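Local coordinates for uncharacterized protein (Sus scrofa, PDB 5BNF) that is porcine CD38, a member of the ADP-ribosyl cyclase family whose fold joins a helical part to a parallel beta sheet, at residues K39-A44 / L109-K114; T20-R23 / E28-D31. All coordinates share one frame; numbering follows the deposited sequence.

How the contacts relate
Both contacts belong to the helical part of the chain, and each depends on one of two consecutive helices, 10-25 and 34-45. Contact 2 comes first in sequence: residues 20-23, near the end of helix 10-25, meet residues 28-31 of the loop leading to helix 34-45. Contact 1 follows in series, joining residues 39-44 of that second helix to the distant loop segment 109-114. The contact centres lie about 22 Å apart and the nearest atoms about 12 Å, so the two do not touch. One is a local chain reversal, partly buried; the other is a buried aromatic contact between segments 65 residues apart. Helix 10-25 links them, since its Phe-10 and Ile-14 also pack around contact 1.

Contact 1 (K39-A44 / L109-K114); sequences KAFTDA and LSWCGK
Phe-41 drives one edge of its ring into a face of Trp-111, and this single aromatic pair carries nearly all of the contact between helix 34-45 and the loop that follows helix 101-106. The stack is T-shaped: the phenyl ring and the six-membered ring of the indole are turned 84° to each other, with centroids 5.0 Å apart. CE1 of Phe-41 leads, standing 3.6 Å from CE2 of Trp-111 and displaced from the middle of the indole toward its rim, while Phe-41 CZ follows at 3.7 Å from Trp-111 CZ2. Trp-111 sets CG between its own backbone N and carbonyl carbon (chi1 67°), an orientation that carries the indole from the loop toward the helix. The pair belongs to an aromatic cluster in the helical part of this ADP-ribosyl cyclase fold: Phe-10 and Phe-139 meet both rings, and Phe-45 adds a further ring beside Trp-111. The buried indole nitrogen NE1 is satisfied by a hydrogen bond with the hydroxyl OH of Tyr-58, which should help fix the rotation of the ring. Beyond the aromatic pair, the loop is tied down by the disulfide of Cys-112 with Cys-125. Packing is dense where the two rings meet, both residues being buried, whereas the outer side of helix 34-45 is solvent-exposed and polar, with Lys-39 and Asp-43 one turn apart.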
loop_
_atom_site.group_PDB
_atom_site.type_symbol
_atom_site.label_atom_id
_atom_site.label_comp_id
_atom_site.label_asym_id
_atom_site.label_seq_id
_atom_site.Cartn_x
_atom_site.Cartn_y
_atom_site.Cartn_z
ATOM N N LYS A 39 -10.391 -1.637 17.430
ATOM C CA LYS A 39 -10.385 -2.869 18.202
ATOM C C LYS A 39 -9.806 -3.998 17.362
ATOM O O LYS A 39 -8.973 -4.768 17.829
ATOM C CB LYS A 39 -11.809 -3.228 18.631
ATOM C CG LYS A 39 -11.898 -4.477 19.489
ATOM C CD LYS A 39 -11.204 -4.273 20.823
ATOM C CE LYS A 39 -11.272 -5.532 21.665
ATOM N NZ LYS A 39 -10.489 -5.374 22.923
ATOM N N ALA A 40 -10.259 -4.090 16.118
ATOM C CA ALA A 40 -9.795 -5.122 15.202
ATOM C C ALA A 40 -8.302 -4.999 14.892
ATOM O O ALA A 40 -7.568 -5.991 14.881
ATOM C CB ALA A 40 -10.587 -5.049 13.926
ATOM N N PHE A 41 -7.867 -3.776 14.624
ATOM C CA PHE A 41 -6.473 -3.512 14.320
ATOM C C PHE A 41 -5.653 -4.069 15.476
ATOM O O PHE A 41 -4.832 -4.969 15.300
ATOM C CB PHE A 41 -6.243 -2.002 14.210
ATOM C CG PHE A 41 -5.132 -1.613 13.271
ATOM C CD1 PHE A 41 -4.006 -2.421 13.116
ATOM C CD2 PHE A 41 -5.202 -0.421 12.560
ATOM C CE1 PHE A 41 -2.967 -2.042 12.262
ATOM C CE2 PHE A 41 -4.170 -0.033 11.705
ATOM C CZ PHE A 41 -3.050 -0.847 11.557
ATOM N N THR A 42 -5.905 -3.523 16.662
ATOM C CA THR A 42 -5.217 -3.912 17.884
ATOM C C THR A 42 -5.324 -5.406 18.202
ATOM O O THR A 42 -4.330 -6.048 18.538
ATOM C CB THR A 42 -5.760 -3.110 19.077
ATOM O OG1 THR A 42 -5.609 -1.710 18.822
ATOM C CG2 THR A 42 -5.005 -3.465 20.335
ATOM N N ASP A 43 -6.527 -5.958 18.097
ATOM C CA ASP A 43 -6.741 -7.372 18.379
ATOM C C ASP A 43 -5.918 -8.276 17.487
ATOM O O ASP A 43 -5.584 -9.400 17.858
ATOM C CB ASP A 43 -8.216 -7.723 18.213
ATOM C CG ASP A 43 -9.061 -7.208 19.351
ATOM O OD1 ASP A 43 -8.528 -6.422 20.164
ATOM O OD2 ASP A 43 -10.250 -7.583 19.431
ATOM N N ALA A 44 -5.591 -7.771 16.308
ATOM C CA ALA A 44 -4.827 -8.525 15.331
ATOM C C ALA A 44 -3.376 -8.817 15.705
ATOM O O ALA A 44 -2.813 -9.810 15.244
ATOM C CB ALA A 44 -4.868 -7.795 13.989
ATOM N N LEU A 109 2.892 4.717 10.564
ATOM C CA LEU A 109 2.942 4.177 11.917
ATOM C C LEU A 109 3.742 2.879 12.051
ATOM O O LEU A 109 4.036 2.210 11.060
ATOM C CB LEU A 109 1.516 3.961 12.419
ATOM C CG LEU A 109 0.712 5.166 12.926
ATOM C CD1 LEU A 109 0.897 6.384 12.052
ATOM C CD2 LEU A 109 -0.750 4.759 12.991
ATOM N N SER A 110 4.099 2.546 13.289
ATOM C CA SER A 110 4.836 1.323 13.600
ATOM C C SER A 110 4.126 0.587 14.727
ATOM O O SER A 110 3.730 1.197 15.718
ATOM C CB SER A 110 6.265 1.646 14.038
ATOM O OG SER A 110 7.099 1.877 12.917
ATOM N N TRP A 111 3.968 -0.725 14.588
ATOM C CA TRP A 111 3.293 -1.487 15.626
ATOM C C TRP A 111 3.701 -2.960 15.704
ATOM O O TRP A 111 4.106 -3.570 14.715
ATOM C CB TRP A 111 1.776 -1.379 15.432
ATOM C CG TRP A 111 1.244 -2.048 14.186
ATOM C CD1 TRP A 111 0.820 -3.340 14.070
ATOM C CD2 TRP A 111 1.089 -1.460 12.884
ATOM N NE1 TRP A 111 0.413 -3.595 12.786
ATOM C CE2 TRP A 111 0.568 -2.460 12.036
ATOM C CE3 TRP A 111 1.341 -0.193 12.354
ATOM C CZ2 TRP A 111 0.290 -2.231 10.685
ATOM C CZ3 TRP A 111 1.064 0.038 11.009
ATOM C CH2 TRP A 111 0.545 -0.976 10.191
ATOM N N CYS A 112 3.609 -3.506 16.911
ATOM C CA CYS A 112 3.912 -4.902 17.172
ATOM C C CYS A 112 3.621 -5.192 18.629
ATOM O O CYS A 112 3.794 -4.333 19.501
ATOM C CB CYS A 112 5.365 -5.245 16.846
ATOM S SG CYS A 112 6.646 -4.515 17.903
ATOM N N GLY A 113 3.146 -6.403 18.885
ATOM C CA GLY A 113 2.821 -6.788 20.236
ATOM C C GLY A 113 3.937 -7.566 20.886
ATOM O O GLY A 113 5.090 -7.495 20.463
ATOM N N LYS A 114 3.576 -8.321 21.914
ATOM C CA LYS A 114 4.530 -9.116 22.657
ATOM C C LYS A 114 3.778 -10.172 23.467
ATOM O O LYS A 114 2.782 -9.863 24.122
ATOM C CB LYS A 114 5.314 -8.190 23.580
ATOM C CG LYS A 114 6.298 -8.857 24.507
ATOM C CD LYS A 114 7.029 -7.793 25.308
ATOM C CE LYS A 114 7.982 -8.391 26.326
ATOM N NZ LYS A 114 8.697 -7.317 27.064
#

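Contact 2 (T20-R23 / E28-D31); sequences TYIR and ELGD
Ile-22 places CG1 between its backbone N and carbonyl carbon (chi1 63°), which leaves the other branch, CG2, anti to the carbonyl carbon and pointing at the returning loop. That methyl lies 3.3 Å from the carbonyl oxygen O of Leu-29, and CB of Ile-22 comes equally near the same oxygen. The aliphatic branch point thus rests against a peptide group. Contact with the leucine side chain itself is looser, Ile-22 CG2 standing 4.4 Å from Leu-29 CB. The longer branch of Ile-22 reaches along the loop, its CD1 ending 4.2 Å from Gly-30 O. Backbone meets backbone at Gly-30, whose CA approaches the carbonyl oxygen of Ile-22, and the CA atoms of these two residues are 4.4 Å apart. Gly-30 N also lies near Ile-22 O, but the angle is too poor for a hydrogen bond, and van der Waals contact joins the segments. Burial is uneven: Ile-22 is enclosed, Leu-29 partly so, and Gly-30 is exposed. Helix 101-106 covers part of the contact: Tyr-21 and Leu-29 both pack on its Leu-101, and the Tyr-21 hydroxyl is hydrogen-bonded to Asn-99 O and Gln-67 NE2. A wider pi-type turn at 21-23 marks the last part of helix 10-25, and the chain folds back upon it in a connection between consecutive helices, 10-25 and 34-45, in the helical part of the ADP-ribosyl cyclase fold.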
loop_
_atom_site.group_PDB
_atom_site.type_symbol
_atom_site.label_atom_id
_atom_site.label_comp_id
_atom_site.label_asym_id
_atom_site.label_seq_id
_atom_site.Cartn_x
_atom_site.Cartn_y
_atom_site.Cartn_z
ATOM N N THR A 20 -11.642 11.181 11.489
ATOM C CA THR A 20 -11.353 12.263 10.559
ATOM C C THR A 20 -11.567 11.821 9.109
ATOM O O THR A 20 -11.897 12.635 8.245
ATOM C CB THR A 20 -9.910 12.753 10.715
ATOM O OG1 THR A 20 -9.722 13.254 12.043
ATOM C CG2 THR A 20 -9.612 13.858 9.722
ATOM N N TYR A 21 -11.389 10.528 8.849
ATOM C CA TYR A 21 -11.556 9.999 7.501
ATOM C C TYR A 21 -13.020 9.849 7.091
ATOM O O TYR A 21 -13.406 10.277 6.005
ATOM C CB TYR A 21 -10.863 8.635 7.364
ATOM C CG TYR A 21 -10.799 8.130 5.935
ATOM C CD1 TYR A 21 -9.840 8.609 5.045
ATOM C CD2 TYR A 21 -11.710 7.185 5.468
ATOM C CE1 TYR A 21 -9.788 8.153 3.719
ATOM C CE2 TYR A 21 -11.667 6.726 4.146
ATOM C CZ TYR A 21 -10.702 7.214 3.283
ATOM O OH TYR A 21 -10.640 6.741 1.996
ATOM N N ILE A 22 -13.833 9.247 7.955
ATOM C CA ILE A 22 -15.238 9.016 7.636
ATOM C C ILE A 22 -16.185 10.199 7.796
ATOM O O ILE A 22 -17.364 10.097 7.453
ATOM C CB ILE A 22 -15.818 7.859 8.458
ATOM C CG1 ILE A 22 -15.779 8.205 9.947
ATOM C CG2 ILE A 22 -15.047 6.589 8.166
ATOM C CD1 ILE A 22 -16.635 7.290 10.806
ATOM N N ARG A 23 -15.690 11.314 8.313
ATOM C CA ARG A 23 -16.544 12.477 8.485
ATOM C C ARG A 23 -16.088 13.626 7.614
ATOM O O ARG A 23 -16.853 14.553 7.345
ATOM C CB ARG A 23 -16.546 12.919 9.945
ATOM C CG ARG A 23 -17.269 11.973 10.889
ATOM C CD ARG A 23 -16.446 11.778 12.146
ATOM N NE ARG A 23 -17.211 11.229 13.259
ATOM C CZ ARG A 23 -16.987 11.559 14.526
ATOM N NH1 ARG A 23 -16.029 12.432 14.816
ATOM N NH2 ARG A 23 -17.714 11.028 15.500
ATOM N N GLU A 28 -18.464 10.011 2.419
ATOM C CA GLU A 28 -19.098 8.906 1.714
ATOM C C GLU A 28 -19.184 7.660 2.595
ATOM O O GLU A 28 -20.063 6.819 2.408
ATOM C CB GLU A 28 -18.294 8.554 0.451
ATOM C CG GLU A 28 -18.443 9.500 -0.753
ATOM C CD GLU A 28 -17.771 10.852 -0.568
ATOM O OE1 GLU A 28 -16.580 10.889 -0.197
ATOM O OE2 GLU A 28 -18.434 11.885 -0.810
ATOM N N LEU A 29 -18.271 7.551 3.556
ATOM C CA LEU A 29 -18.221 6.389 4.436
ATOM C C LEU A 29 -18.472 6.662 5.921
ATOM O O LEU A 29 -17.954 5.947 6.777
ATOM C CB LEU A 29 -16.865 5.705 4.280
ATOM C CG LEU A 29 -16.861 4.197 4.049
ATOM C CD1 LEU A 29 -16.399 3.893 2.629
ATOM C CD2 LEU A 29 -15.942 3.543 5.057
ATOM N N GLY A 30 -19.269 7.679 6.236
ATOM C CA GLY A 30 -19.539 7.983 7.631
ATOM C C GLY A 30 -20.353 6.904 8.322
ATOM O O GLY A 30 -20.616 6.975 9.523
ATOM N N ASP A 31 -20.749 5.898 7.552
ATOM C CA ASP A 31 -21.546 4.787 8.056
ATOM C C ASP A 31 -20.727 3.754 8.836
ATOM O O ASP A 31 -21.278 2.915 9.556
ATOM C CB ASP A 31 -22.289 4.126 6.881
ATOM C CG ASP A 31 -21.428 4.004 5.624
ATOM O OD1 ASP A 31 -20.495 4.814 5.452
ATOM O OD2 ASP A 31 -21.695 3.110 4.793
#